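PDB 3H6E: carbohydrate kinase, FGGY from Novosphingobium aromaticivorans, which probably acts as a kinase that phosphorylates a sugar or related polyol, though its specific substrate is not established. Local coordinates for residues A326-V331 and R366-C371; E305-I310 and F354-R359; A374-D379 and D458-R463; I391-R396 and V402-L407; F261-L266 and T380-I385. All coordinates share one frame; numbering follows the deposited sequence.

Contact 1. Residues A326-V331 and R366-C371; sequences AAVPEV and RRAAAC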
# COMPACT_ATOMS: atom_id res chain seq x y z
N ALA A 326 30.87 -7.67 0.34
CA ALA A 326 32.22 -7.95 -0.13
C ALA A 326 32.22 -8.84 -1.37
O ALA A 326 33.21 -8.90 -2.10
CB ALA A 326 33.04 -8.59 0.98
N ALA A 327 31.10 -9.53 -1.60
CA ALA A 327 31.00 -10.46 -2.72
C ALA A 327 30.57 -9.77 -4.01
O ALA A 327 30.59 -10.36 -5.09
CB ALA A 327 30.05 -11.61 -2.38
N VAL A 328 30.17 -8.50 -3.89
CA VAL A 328 29.73 -7.72 -5.05
C VAL A 328 30.85 -7.47 -6.06
O VAL A 328 30.66 -7.65 -7.26
CB VAL A 328 29.10 -6.37 -4.63
CG1 VAL A 328 28.65 -5.59 -5.86
CG2 VAL A 328 27.93 -6.60 -3.68
N PRO A 329 32.03 -7.05 -5.57
CA PRO A 329 33.16 -6.76 -6.47
C PRO A 329 33.36 -7.82 -7.56
O PRO A 329 33.43 -7.47 -8.73
CB PRO A 329 34.35 -6.73 -5.52
CG PRO A 329 33.78 -6.23 -4.24
CD PRO A 329 32.37 -6.77 -4.16
N GLU A 330 33.46 -9.09 -7.17
CA GLU A 330 33.70 -10.17 -8.13
C GLU A 330 32.50 -10.48 -9.03
O GLU A 330 32.67 -10.83 -10.20
CB GLU A 330 34.19 -11.44 -7.42
CG GLU A 330 35.66 -11.76 -7.69
CD GLU A 330 36.38 -10.66 -8.46
OE1 GLU A 330 37.07 -9.84 -7.82
OE2 GLU A 330 36.25 -10.62 -9.70
N VAL A 331 31.29 -10.35 -8.49
CA VAL A 331 30.07 -10.49 -9.29
C VAL A 331 30.12 -9.48 -10.43
O VAL A 331 29.93 -9.81 -11.60
CB VAL A 331 28.82 -10.20 -8.45
CG1 VAL A 331 27.62 -9.91 -9.36
CG2 VAL A 331 28.52 -11.37 -7.52
N ARG A 366 25.72 -15.41 -5.46
CA ARG A 366 24.41 -15.55 -6.09
C ARG A 366 23.40 -14.68 -5.34
O ARG A 366 22.53 -14.06 -5.95
CB ARG A 366 23.98 -17.02 -6.10
CG ARG A 366 23.42 -17.48 -7.45
CD ARG A 366 22.97 -18.93 -7.44
NE ARG A 366 24.02 -19.85 -7.00
CZ ARG A 366 24.12 -21.11 -7.40
NH1 ARG A 366 23.24 -21.62 -8.26
NH2 ARG A 366 25.11 -21.87 -6.94
N ARG A 367 23.55 -14.63 -4.02
CA ARG A 367 22.68 -13.82 -3.17
C ARG A 367 22.95 -12.33 -3.36
O ARG A 367 22.04 -11.50 -3.26
CB ARG A 367 22.87 -14.20 -1.70
CG ARG A 367 22.36 -15.58 -1.33
CD ARG A 367 21.95 -15.61 0.13
NE ARG A 367 23.08 -15.46 1.03
CZ ARG A 367 22.99 -14.98 2.27
NH1 ARG A 367 21.81 -14.59 2.75
NH2 ARG A 367 24.07 -14.88 3.03
N ALA A 368 24.21 -11.99 -3.62
CA ALA A 368 24.58 -10.60 -3.84
C ALA A 368 24.06 -10.14 -5.19
O ALA A 368 23.54 -9.03 -5.33
CB ALA A 368 26.08 -10.43 -3.75
N ALA A 369 24.19 -11.01 -6.19
CA ALA A 369 23.75 -10.69 -7.55
C ALA A 369 22.23 -10.55 -7.63
O ALA A 369 21.72 -9.80 -8.45
CB ALA A 369 24.24 -11.76 -8.52
N ALA A 370 21.53 -11.27 -6.76
CA ALA A 370 20.07 -11.18 -6.72
C ALA A 370 19.66 -9.77 -6.31
O ALA A 370 18.69 -9.22 -6.84
CB ALA A 370 19.50 -12.21 -5.75
N CYS A 371 20.40 -9.19 -5.38
CA CYS A 371 20.14 -7.83 -4.91
C CYS A 371 20.38 -6.80 -6.01
O CYS A 371 19.81 -5.71 -5.98
CB CYS A 371 21.01 -7.50 -3.70
SG CYS A 371 20.67 -8.49 -2.25

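Contact 2. Residues E305-I310 and F354-R359; sequences ETLIEI and FAWINR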
# COMPACT_ATOMS: atom_id res chain seq x y z
N GLU A 305 13.28 -14.68 -3.76
CA GLU A 305 13.04 -15.92 -3.03
C GLU A 305 13.16 -17.14 -3.93
O GLU A 305 13.59 -18.21 -3.49
CB GLU A 305 11.65 -15.91 -2.38
CG GLU A 305 11.46 -17.00 -1.34
CD GLU A 305 10.02 -17.43 -1.20
OE1 GLU A 305 9.39 -17.10 -0.17
OE2 GLU A 305 9.50 -18.10 -2.13
N THR A 306 12.78 -16.99 -5.20
CA THR A 306 12.98 -18.06 -6.16
C THR A 306 14.46 -18.38 -6.23
O THR A 306 14.86 -19.54 -6.25
CB THR A 306 12.47 -17.68 -7.56
OG1 THR A 306 11.13 -17.17 -7.47
CG2 THR A 306 12.49 -18.89 -8.49
N LEU A 307 15.28 -17.33 -6.25
CA LEU A 307 16.73 -17.46 -6.36
C LEU A 307 17.39 -18.07 -5.12
O LEU A 307 18.21 -18.98 -5.23
CB LEU A 307 17.39 -16.11 -6.65
CG LEU A 307 17.45 -15.60 -8.10
CD1 LEU A 307 17.36 -16.76 -9.07
CD2 LEU A 307 16.37 -14.57 -8.38
N ILE A 308 17.03 -17.58 -3.94
CA ILE A 308 17.69 -18.02 -2.70
C ILE A 308 16.97 -19.19 -2.02
O ILE A 308 17.45 -19.72 -1.02
CB ILE A 308 17.92 -16.85 -1.72
CG1 ILE A 308 16.64 -16.05 -1.51
CG2 ILE A 308 19.03 -15.94 -2.22
CD1 ILE A 308 15.75 -16.59 -0.43
N GLU A 309 15.82 -19.57 -2.56
CA GLU A 309 15.12 -20.79 -2.17
C GLU A 309 14.48 -20.78 -0.78
O GLU A 309 13.29 -21.05 -0.65
CB GLU A 309 16.04 -22.01 -2.33
CG GLU A 309 16.52 -22.23 -3.76
CD GLU A 309 17.42 -23.44 -3.90
OE1 GLU A 309 17.66 -24.14 -2.89
OE2 GLU A 309 17.90 -23.70 -5.03
N ILE A 310 15.26 -20.47 0.25
CA ILE A 310 14.77 -20.61 1.63
C ILE A 310 15.05 -19.39 2.51
O ILE A 310 16.00 -18.64 2.27
CB ILE A 310 15.36 -21.87 2.30
CG1 ILE A 310 16.89 -21.85 2.26
CG2 ILE A 310 14.83 -23.14 1.64
CD1 ILE A 310 17.52 -23.12 2.79
N PHE A 354 13.67 -15.08 -18.49
CA PHE A 354 14.65 -15.25 -17.43
C PHE A 354 15.89 -15.99 -17.91
O PHE A 354 15.82 -16.82 -18.82
CB PHE A 354 14.02 -16.00 -16.25
CG PHE A 354 15.02 -16.53 -15.27
CD1 PHE A 354 15.71 -15.67 -14.43
CD2 PHE A 354 15.26 -17.90 -15.17
CE1 PHE A 354 16.64 -16.16 -13.53
CE2 PHE A 354 16.17 -18.39 -14.26
CZ PHE A 354 16.87 -17.52 -13.44
N ALA A 355 17.04 -15.68 -17.30
CA ALA A 355 18.29 -16.38 -17.60
C ALA A 355 19.44 -15.87 -16.75
O ALA A 355 19.52 -14.68 -16.43
CB ALA A 355 18.62 -16.25 -19.08
N TRP A 356 20.35 -16.77 -16.40
CA TRP A 356 21.60 -16.39 -15.74
C TRP A 356 22.65 -16.07 -16.79
O TRP A 356 22.49 -16.38 -17.97
CB TRP A 356 22.11 -17.52 -14.85
CG TRP A 356 21.64 -17.46 -13.43
CD1 TRP A 356 20.71 -18.26 -12.84
CD2 TRP A 356 22.11 -16.57 -12.41
NE1 TRP A 356 20.56 -17.92 -11.52
CE2 TRP A 356 21.41 -16.89 -11.23
CE3 TRP A 356 23.05 -15.54 -12.39
CZ2 TRP A 356 21.62 -16.20 -10.04
CZ3 TRP A 356 23.25 -14.86 -11.20
CH2 TRP A 356 22.54 -15.19 -10.04
N ILE A 357 23.74 -15.45 -16.35
CA ILE A 357 24.91 -15.24 -17.20
C ILE A 357 26.14 -15.29 -16.32
O ILE A 357 26.32 -14.47 -15.42
CB ILE A 357 24.84 -13.91 -17.94
CG1 ILE A 357 23.83 -14.00 -19.09
CG2 ILE A 357 26.21 -13.54 -18.48
CD1 ILE A 357 23.58 -12.68 -19.79
N ASN A 358 27.00 -16.28 -16.57
CA ASN A 358 28.09 -16.56 -15.67
C ASN A 358 27.52 -16.73 -14.26
O ASN A 358 27.82 -15.95 -13.35
CB ASN A 358 29.14 -15.45 -15.71
CG ASN A 358 29.60 -15.14 -17.12
OD1 ASN A 358 29.38 -15.91 -18.05
ND2 ASN A 358 30.25 -13.99 -17.29
N ARG A 359 26.67 -17.74 -14.11
CA ARG A 359 26.04 -18.03 -12.83
C ARG A 359 27.10 -18.34 -11.78
O ARG A 359 27.95 -19.20 -11.99
CB ARG A 359 25.05 -19.19 -12.98
CG ARG A 359 24.79 -19.99 -11.72
CD ARG A 359 23.30 -20.30 -11.59
NE ARG A 359 23.04 -21.64 -11.08
CZ ARG A 359 22.28 -22.53 -11.71
NH1 ARG A 359 21.71 -22.23 -12.87
NH2 ARG A 359 22.08 -23.73 -11.18

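Contact 3. Residues A374-D379 and D458-R463; sequences AALVAD and DTYRNR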
# COMPACT_ATOMS: atom_id res chain seq x y z
N ALA A 374 17.35 -6.75 -8.61
CA ALA A 374 16.18 -6.08 -8.07
C ALA A 374 16.38 -4.57 -8.10
O ALA A 374 15.41 -3.81 -8.20
CB ALA A 374 15.89 -6.56 -6.65
N ALA A 375 17.63 -4.14 -8.02
CA ALA A 375 17.96 -2.72 -8.10
C ALA A 375 17.71 -2.21 -9.51
O ALA A 375 17.17 -1.12 -9.71
CB ALA A 375 19.40 -2.49 -7.70
N LEU A 376 18.08 -3.03 -10.49
CA LEU A 376 17.96 -2.66 -11.90
C LEU A 376 16.50 -2.62 -12.34
O LEU A 376 16.11 -1.74 -13.11
CB LEU A 376 18.75 -3.63 -12.76
CG LEU A 376 20.26 -3.64 -12.47
CD1 LEU A 376 20.90 -4.97 -12.84
CD2 LEU A 376 20.96 -2.47 -13.16
N VAL A 377 15.71 -3.57 -11.86
CA VAL A 377 14.29 -3.61 -12.19
C VAL A 377 13.54 -2.51 -11.44
O VAL A 377 12.59 -1.93 -11.97
CB VAL A 377 13.66 -4.99 -11.88
CG1 VAL A 377 12.19 -4.99 -12.25
CG2 VAL A 377 14.40 -6.09 -12.62
N ALA A 378 13.97 -2.23 -10.22
CA ALA A 378 13.41 -1.12 -9.46
C ALA A 378 13.77 0.18 -10.16
O ALA A 378 12.98 1.12 -10.20
CB ALA A 378 13.93 -1.11 -8.03
N ASP A 379 14.98 0.22 -10.72
CA ASP A 379 15.46 1.38 -11.46
C ASP A 379 14.57 1.67 -12.66
O ASP A 379 14.20 2.81 -12.91
CB ASP A 379 16.89 1.14 -11.92
CG ASP A 379 17.41 2.25 -12.80
OD1 ASP A 379 17.82 3.30 -12.24
OD2 ASP A 379 17.42 2.08 -14.04
N ASP A 458 27.95 1.06 -13.85
CA ASP A 458 27.54 1.47 -15.19
C ASP A 458 27.81 0.37 -16.21
O ASP A 458 26.90 -0.10 -16.88
CB ASP A 458 28.26 2.75 -15.63
CG ASP A 458 27.57 4.00 -15.14
OD1 ASP A 458 28.29 4.97 -14.80
OD2 ASP A 458 26.32 4.03 -15.11
N THR A 459 29.07 -0.02 -16.32
CA THR A 459 29.47 -1.10 -17.22
C THR A 459 28.54 -2.28 -17.00
O THR A 459 28.02 -2.86 -17.95
CB THR A 459 30.92 -1.54 -16.94
OG1 THR A 459 31.76 -0.39 -16.84
CG2 THR A 459 31.43 -2.45 -18.06
N TYR A 460 28.32 -2.61 -15.73
CA TYR A 460 27.43 -3.69 -15.34
C TYR A 460 26.02 -3.48 -15.87
O TYR A 460 25.50 -4.31 -16.62
CB TYR A 460 27.41 -3.81 -13.82
CG TYR A 460 26.76 -5.07 -13.28
CD1 TYR A 460 27.49 -6.25 -13.17
CD2 TYR A 460 25.44 -5.06 -12.86
CE1 TYR A 460 26.91 -7.39 -12.66
CE2 TYR A 460 24.85 -6.21 -12.35
CZ TYR A 460 25.59 -7.37 -12.25
OH TYR A 460 25.00 -8.50 -11.74
N ARG A 461 25.40 -2.37 -15.49
CA ARG A 461 24.04 -2.08 -15.94
C ARG A 461 23.97 -1.97 -17.45
O ARG A 461 22.99 -2.39 -18.06
CB ARG A 461 23.48 -0.81 -15.31
CG ARG A 461 22.07 -0.49 -15.82
CD ARG A 461 21.42 0.67 -15.09
NE ARG A 461 21.60 1.94 -15.78
CZ ARG A 461 20.80 2.99 -15.62
NH1 ARG A 461 19.76 2.91 -14.79
NH2 ARG A 461 21.03 4.11 -16.29
N ASN A 462 25.01 -1.38 -18.04
CA ASN A 462 25.09 -1.27 -19.49
C ASN A 462 25.01 -2.64 -20.15
O ASN A 462 24.22 -2.84 -21.08
CB ASN A 462 26.36 -0.53 -19.90
CG ASN A 462 26.26 0.97 -19.68
OD1 ASN A 462 25.22 1.57 -19.93
ND2 ASN A 462 27.35 1.57 -19.20
N ARG A 463 25.82 -3.57 -19.67
CA ARG A 463 25.75 -4.95 -20.15
C ARG A 463 24.36 -5.53 -19.91
O ARG A 463 23.72 -6.03 -20.83
CB ARG A 463 26.83 -5.82 -19.49
CG ARG A 463 28.08 -6.00 -20.33
CD ARG A 463 29.15 -4.96 -20.00
NE ARG A 463 30.36 -5.57 -19.46
CZ ARG A 463 30.58 -5.81 -18.17
NH1 ARG A 463 29.66 -5.51 -17.26
NH2 ARG A 463 31.72 -6.36 -17.78

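Contact 4. Residues I391-R396 and V402-L407; sequences ILVEGR and VFVRAL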
# COMPACT_ATOMS: atom_id res chain seq x y z
N ILE A 391 14.38 9.24 -2.69
CA ILE A 391 13.75 7.93 -2.61
C ILE A 391 13.94 7.33 -1.23
O ILE A 391 15.06 7.21 -0.74
CB ILE A 391 14.30 6.97 -3.67
CG1 ILE A 391 14.13 7.56 -5.07
CG2 ILE A 391 13.60 5.62 -3.58
CD1 ILE A 391 14.41 6.59 -6.18
N LEU A 392 12.83 6.96 -0.60
CA LEU A 392 12.87 6.33 0.71
C LEU A 392 12.52 4.85 0.58
O LEU A 392 11.40 4.50 0.21
CB LEU A 392 11.89 7.02 1.66
CG LEU A 392 11.57 6.32 2.98
CD1 LEU A 392 12.85 5.95 3.73
CD2 LEU A 392 10.67 7.20 3.83
N VAL A 393 13.49 3.99 0.86
CA VAL A 393 13.27 2.55 0.84
C VAL A 393 12.73 2.09 2.20
O VAL A 393 13.26 2.48 3.24
CB VAL A 393 14.56 1.78 0.51
CG1 VAL A 393 14.26 0.30 0.34
CG2 VAL A 393 15.21 2.33 -0.74
N GLU A 394 11.68 1.29 2.17
CA GLU A 394 11.11 0.71 3.38
C GLU A 394 10.87 -0.78 3.17
O GLU A 394 11.14 -1.31 2.10
CB GLU A 394 9.80 1.42 3.76
CG GLU A 394 9.94 2.92 3.89
CD GLU A 394 8.71 3.56 4.50
OE1 GLU A 394 7.64 2.92 4.46
OE2 GLU A 394 8.82 4.70 5.00
N GLY A 395 10.35 -1.45 4.20
CA GLY A 395 10.16 -2.88 4.14
C GLY A 395 11.44 -3.62 4.49
O GLY A 395 12.45 -2.99 4.81
N ARG A 396 11.41 -4.95 4.43
CA ARG A 396 12.55 -5.74 4.88
C ARG A 396 13.80 -5.59 4.01
O ARG A 396 14.92 -5.77 4.50
CB ARG A 396 12.17 -7.22 5.03
CG ARG A 396 12.00 -8.00 3.74
CD ARG A 396 11.68 -9.46 4.04
NE ARG A 396 11.40 -10.26 2.85
CZ ARG A 396 12.29 -11.02 2.22
NH1 ARG A 396 13.54 -11.11 2.67
NH2 ARG A 396 11.93 -11.71 1.14
N VAL A 402 23.25 -4.61 -0.30
CA VAL A 402 23.59 -4.69 -1.71
C VAL A 402 22.51 -4.02 -2.56
O VAL A 402 22.82 -3.35 -3.55
CB VAL A 402 23.78 -6.14 -2.17
CG1 VAL A 402 24.23 -6.18 -3.62
CG2 VAL A 402 24.80 -6.86 -1.27
N PHE A 403 21.26 -4.20 -2.17
CA PHE A 403 20.14 -3.62 -2.91
C PHE A 403 20.13 -2.09 -2.84
O PHE A 403 20.22 -1.42 -3.87
CB PHE A 403 18.80 -4.17 -2.41
CG PHE A 403 17.61 -3.45 -2.97
CD1 PHE A 403 17.28 -3.56 -4.31
CD2 PHE A 403 16.81 -2.67 -2.15
CE1 PHE A 403 16.18 -2.90 -4.83
CE2 PHE A 403 15.70 -2.00 -2.67
CZ PHE A 403 15.40 -2.12 -4.01
N VAL A 404 20.05 -1.55 -1.64
CA VAL A 404 19.95 -0.12 -1.41
C VAL A 404 21.15 0.62 -1.99
O VAL A 404 20.98 1.66 -2.66
CB VAL A 404 19.82 0.21 0.09
CG1 VAL A 404 19.84 1.72 0.31
CG2 VAL A 404 18.56 -0.40 0.67
N ARG A 405 22.35 0.15 -1.72
CA ARG A 405 23.57 0.81 -2.20
C ARG A 405 23.71 0.74 -3.72
O ARG A 405 24.24 1.65 -4.35
CB ARG A 405 24.81 0.24 -1.51
CG ARG A 405 24.83 0.47 -0.01
CD ARG A 405 26.16 0.07 0.61
NE ARG A 405 27.21 1.03 0.29
CZ ARG A 405 28.47 0.92 0.72
NH1 ARG A 405 28.83 -0.10 1.48
NH2 ARG A 405 29.37 1.84 0.38
N ALA A 406 23.24 -0.36 -4.31
CA ALA A 406 23.22 -0.47 -5.76
C ALA A 406 22.27 0.58 -6.32
O ALA A 406 22.50 1.14 -7.39
CB ALA A 406 22.80 -1.87 -6.19
N LEU A 407 21.19 0.83 -5.59
CA LEU A 407 20.22 1.83 -5.99
C LEU A 407 20.85 3.22 -5.94
O LEU A 407 20.70 4.02 -6.87
CB LEU A 407 18.98 1.77 -5.09
CG LEU A 407 17.74 2.44 -5.68
CD1 LEU A 407 17.41 1.83 -7.04
CD2 LEU A 407 16.56 2.33 -4.72

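Contact 5. Residues F261-L266 and T380-I385; sequences FIAMRL and TALDLI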
# COMPACT_ATOMS: atom_id res chain seq x y z
N PHE A 261 7.54 -5.18 -4.55
CA PHE A 261 8.27 -3.92 -4.52
C PHE A 261 7.38 -2.87 -5.18
O PHE A 261 7.02 -3.01 -6.35
CB PHE A 261 9.58 -4.03 -5.28
CG PHE A 261 10.65 -4.79 -4.55
CD1 PHE A 261 10.35 -5.89 -3.77
CD2 PHE A 261 11.98 -4.40 -4.66
CE1 PHE A 261 11.34 -6.59 -3.11
CE2 PHE A 261 12.98 -5.09 -4.00
CZ PHE A 261 12.66 -6.19 -3.22
N ILE A 262 7.00 -1.84 -4.43
CA ILE A 262 6.09 -0.83 -4.95
C ILE A 262 6.65 0.58 -4.84
O ILE A 262 6.97 1.04 -3.74
CB ILE A 262 4.72 -0.88 -4.24
CG1 ILE A 262 4.13 -2.29 -4.33
CG2 ILE A 262 3.77 0.14 -4.85
CD1 ILE A 262 2.81 -2.44 -3.59
N ALA A 263 6.75 1.25 -5.97
CA ALA A 263 7.19 2.64 -6.00
C ALA A 263 5.99 3.56 -6.04
O ALA A 263 5.20 3.54 -6.99
CB ALA A 263 8.09 2.88 -7.21
N MSE A 264 5.84 4.38 -5.00
CA MSE A 264 4.77 5.37 -4.95
C MSE A 264 5.37 6.77 -4.90
O MSE A 264 6.00 7.16 -3.92
CB MSE A 264 3.89 5.13 -3.73
CG MSE A 264 3.31 3.72 -3.67
SE MSE A 264 2.32 3.39 -2.03
CE MSE A 264 0.82 4.59 -2.33
N ARG A 265 5.17 7.52 -5.98
CA ARG A 265 5.77 8.84 -6.10
C ARG A 265 4.83 9.95 -5.62
O ARG A 265 3.63 9.91 -5.87
CB ARG A 265 6.20 9.10 -7.54
CG ARG A 265 6.56 10.55 -7.81
CD ARG A 265 6.87 10.78 -9.27
NE ARG A 265 7.12 12.20 -9.53
CZ ARG A 265 7.23 12.74 -10.73
NH1 ARG A 265 7.11 11.99 -11.82
NH2 ARG A 265 7.45 14.04 -10.85
N LEU A 266 5.40 10.93 -4.94
CA LEU A 266 4.67 12.12 -4.52
C LEU A 266 5.15 13.30 -5.34
O LEU A 266 6.05 14.03 -4.91
CB LEU A 266 4.89 12.38 -3.03
CG LEU A 266 4.66 11.17 -2.12
CD1 LEU A 266 5.26 11.38 -0.73
CD2 LEU A 266 3.18 10.84 -2.04
N THR A 380 14.22 0.62 -13.40
CA THR A 380 13.32 0.75 -14.53
C THR A 380 11.93 1.19 -14.08
O THR A 380 11.29 2.02 -14.74
CB THR A 380 13.21 -0.58 -15.31
OG1 THR A 380 14.46 -0.87 -15.95
CG2 THR A 380 12.11 -0.51 -16.37
N ALA A 381 11.47 0.65 -12.96
CA ALA A 381 10.14 0.96 -12.45
C ALA A 381 10.02 2.40 -11.96
O ALA A 381 9.03 3.07 -12.21
CB ALA A 381 9.76 -0.01 -11.35
N LEU A 382 11.05 2.87 -11.26
CA LEU A 382 11.09 4.24 -10.78
C LEU A 382 11.07 5.23 -11.93
O LEU A 382 10.48 6.30 -11.83
CB LEU A 382 12.34 4.47 -9.92
CG LEU A 382 12.30 3.89 -8.50
CD1 LEU A 382 13.69 3.48 -8.03
CD2 LEU A 382 11.65 4.88 -7.53
N ASP A 383 11.70 4.86 -13.04
CA ASP A 383 11.76 5.72 -14.22
C ASP A 383 10.44 5.79 -14.99
O ASP A 383 10.11 6.82 -15.56
CB ASP A 383 12.90 5.29 -15.15
CG ASP A 383 14.26 5.71 -14.63
OD1 ASP A 383 14.30 6.60 -13.75
OD2 ASP A 383 15.27 5.15 -15.09
N LEU A 384 9.70 4.69 -15.01
CA LEU A 384 8.38 4.66 -15.64
C LEU A 384 7.44 5.75 -15.11
O LEU A 384 6.55 6.20 -15.83
CB LEU A 384 7.72 3.29 -15.47
CG LEU A 384 7.73 2.32 -16.66
CD1 LEU A 384 8.98 2.48 -17.50
CD2 LEU A 384 7.56 0.89 -16.17
N ILE A 385 7.64 6.16 -13.87
CA ILE A 385 6.74 7.12 -13.23
C ILE A 385 7.40 8.47 -12.97
O ILE A 385 6.79 9.36 -12.38
CB ILE A 385 6.16 6.56 -11.90
CG1 ILE A 385 7.30 6.16 -10.95
CG2 ILE A 385 5.25 5.38 -12.16
CD1 ILE A 385 6.82 5.67 -9.60

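Contact 1. Residues A326-V331 and R366-C371
A368 CB is met by two side chains of segment 326-331: A327 CB lies 4.4 Å from it and V328 CG2 approaches A368 CB to 4.3 Å. One residue further along, A369 CB takes the closest approach of the contact, 3.9 Å from V331 CG1. The torsion of V331 puts this branch anti to the backbone N (chi1 162°), and CG1 thereby reaches across to the methyl. With two alanines on one side, the backbones can come near: the CA atoms of V328 and A368 are 6.0 Å apart. This is small-residue helix packing, here bringing the short helix 328-333 against the beginning of the long helix 363-384 in the C-terminal FGGY domain. The turn that presents A327 and V331 together is tied weakly, by V331 N to A327 O at 3.5 Å. Beyond this first shell, A327 and V331 also touch E365, V331 touches L372, and V328 is backed by L449 and by V402 of helix 401-410. On helix 363-384 itself, R367 is directed elsewhere, into a salt bridge with D320, a hydrogen bond to R313 O and a cation-pi contact with F364.

Contact 2. Residues E305-I310 and F354-R359
L307 carries its whole side of the contact with F354 and W356 through one methyl. From CB the chain turns so that CG lies anti to the carbonyl carbon (chi1 -83°), and neither of these two carbons comes within 4.5 Å of the strand segment. At the branch, CD1 supplies the reach: it is 4.2 Å from W356 NE1 and 4.4 Å from W356 CZ2, on the five- and six-membered rings of the indole respectively. The same CD1 stands 4.5 Å from F354 CZ, at the far end of the phenyl ring. The leucine and tryptophan side chains run at a slant to one another, and the methyl meets both aromatic groups obliquely.

The indole has further neighbours: R359 CD, from its own segment, lies 3.5 Å above one face, offset toward the rim, while R366 and A369 of helix 363-384 touch it as well. F354 and W356 both rest on I338 of strand 337-339, the partner of 355-357 in a two-stranded antiparallel sheet, and L342 touches both L307 and F354. The leucine sits in the last turn of helix 300-308, which E309 ends with a positive phi. Because a methyl offers the indole N-H no acceptor, the approach to NE1 is one of dispersion, and the small buried surface of 90 Å² suggests a modest, weakly directional attachment of helix end to two-stranded sheet.

Contact 3. Residues A374-D379 and D458-R463
L376 is the first residue of 374-379 to meet R461 and Y460, and its two methyls divide the work. CD1 comes to the edge of the tyrosine ring, near its plane, 4.2 Å from Y460 CE2, the two side chains crossing at about a right angle. CD2 lies against the aliphatic part of the arginine, 3.5 Å from R461 CG and 3.7 Å from R461 CB. The next two residues, V377 and A378, pack on F298 of strand 292-298.

One turn on from L376, D379 OD2 makes a salt bridge to R461 NH1 at 2.6 Å. The carboxylate approaches the guanidinium at its edge, but the two planes stand 63° apart, and the bridge runs through OD2: D379 OD1 is farther from R461 NH1, at 3.2 Å. A bend at chi3 (95°) turns the arginine toward the aspartate after its methylenes have passed the leucine. D379 OD1 also has a long, weak ion pair with R411, while Y460 OH is hydrogen-bonded to R336 O.

The helical segments cross at -71°, with axes 11.6 Å apart. An apolar centre flanked by a salt bridge thus fastens helix 457-468, at the end of the chain, across helix 363-384, a long helix of the FGGY C-terminal domain.

Contact 4. Residues I391-R396 and V402-L407
Strand 390-394 and helix 401-410 form the first half of a beta-alpha-beta unit, and V393 is the strand residue that makes the closest side-chain contacts with the helix. Its CG1 comes to the edge of the F403 ring, near the ring plane, 4.1 Å from F403 CE2, and also faces V404 CG2 at 4.4 Å. The other branch, V393 CG2, turns to L407 CD2 at 4.2 Å. This division follows from chi1 (-173°), which sets CG1 anti to the backbone N and CG2 beside it. The unit is completed by strand 415-419, parallel to 390-394 in the domain's central mixed sheet; the helix runs back almost antiparallel to the first strand, at 172° and with axes 10.7 Å apart. F403, V404 and L407 occupy one side of that helix, L407 a full turn after F403. Around them, V416 touches both V393 and V404, while backbone hydrogen bonds link V393 to Y417 and its neighbour L392 to T253 and L255 on the adjoining strand.

Contact 5. Residues F261-L266 and T380-I385
L382 opens the contact from the helix side, its CD2 lying 4.1 Å from A263 CB on the strand. A turn later, where the helix gives way to loop, I385 does most of the work. Its CG1 is placed between the backbone N and the carbonyl carbon (chi1 56°), and the extended branch carries CD1 to A263 CB at 3.9 Å and to R265 CB at 4.0 Å; CD1 also lies 3.7 Å from A263 O. The methyl therefore bridges two residues on the same face of the strand. I385 also gives its carbonyl: R265 NH1 donates to I385 O at 2.7 Å, with an N-H...O angle of 153°. The oxygen lies in the guanidinium plane, and the donor comes in the carbonyl plane on a lone pair. The arginine's NE is engaged separately, in a salt bridge with E251. Helix 363-384 thus ends against strand 261-266, part of the mixed sheet at the heart of the FGGY C-terminal domain, a helix-on-sheet layer consistent with the actin-like ATPase fold.

Strand 261-266 comes first, and contact 5 joins it to 380-385, the longest span of the five; contacts 1 and 2 both fall within it. Those two cross, since 305-310 and 326-331 find their partners in the same order, at 354-359 and 366-371, and they touch where R367 packs on I308. Contact 3 starts at 374-379, crosses contact 5, and closes at 458-463, enclosing the short-range contact 4. Contacts 1, 3 and 5 share helix 363-384, which spans from the outlying helices and two-stranded antiparallel sheet to the central sheet; contact 4 reaches that same sheet, with F403 touching F261 and A375.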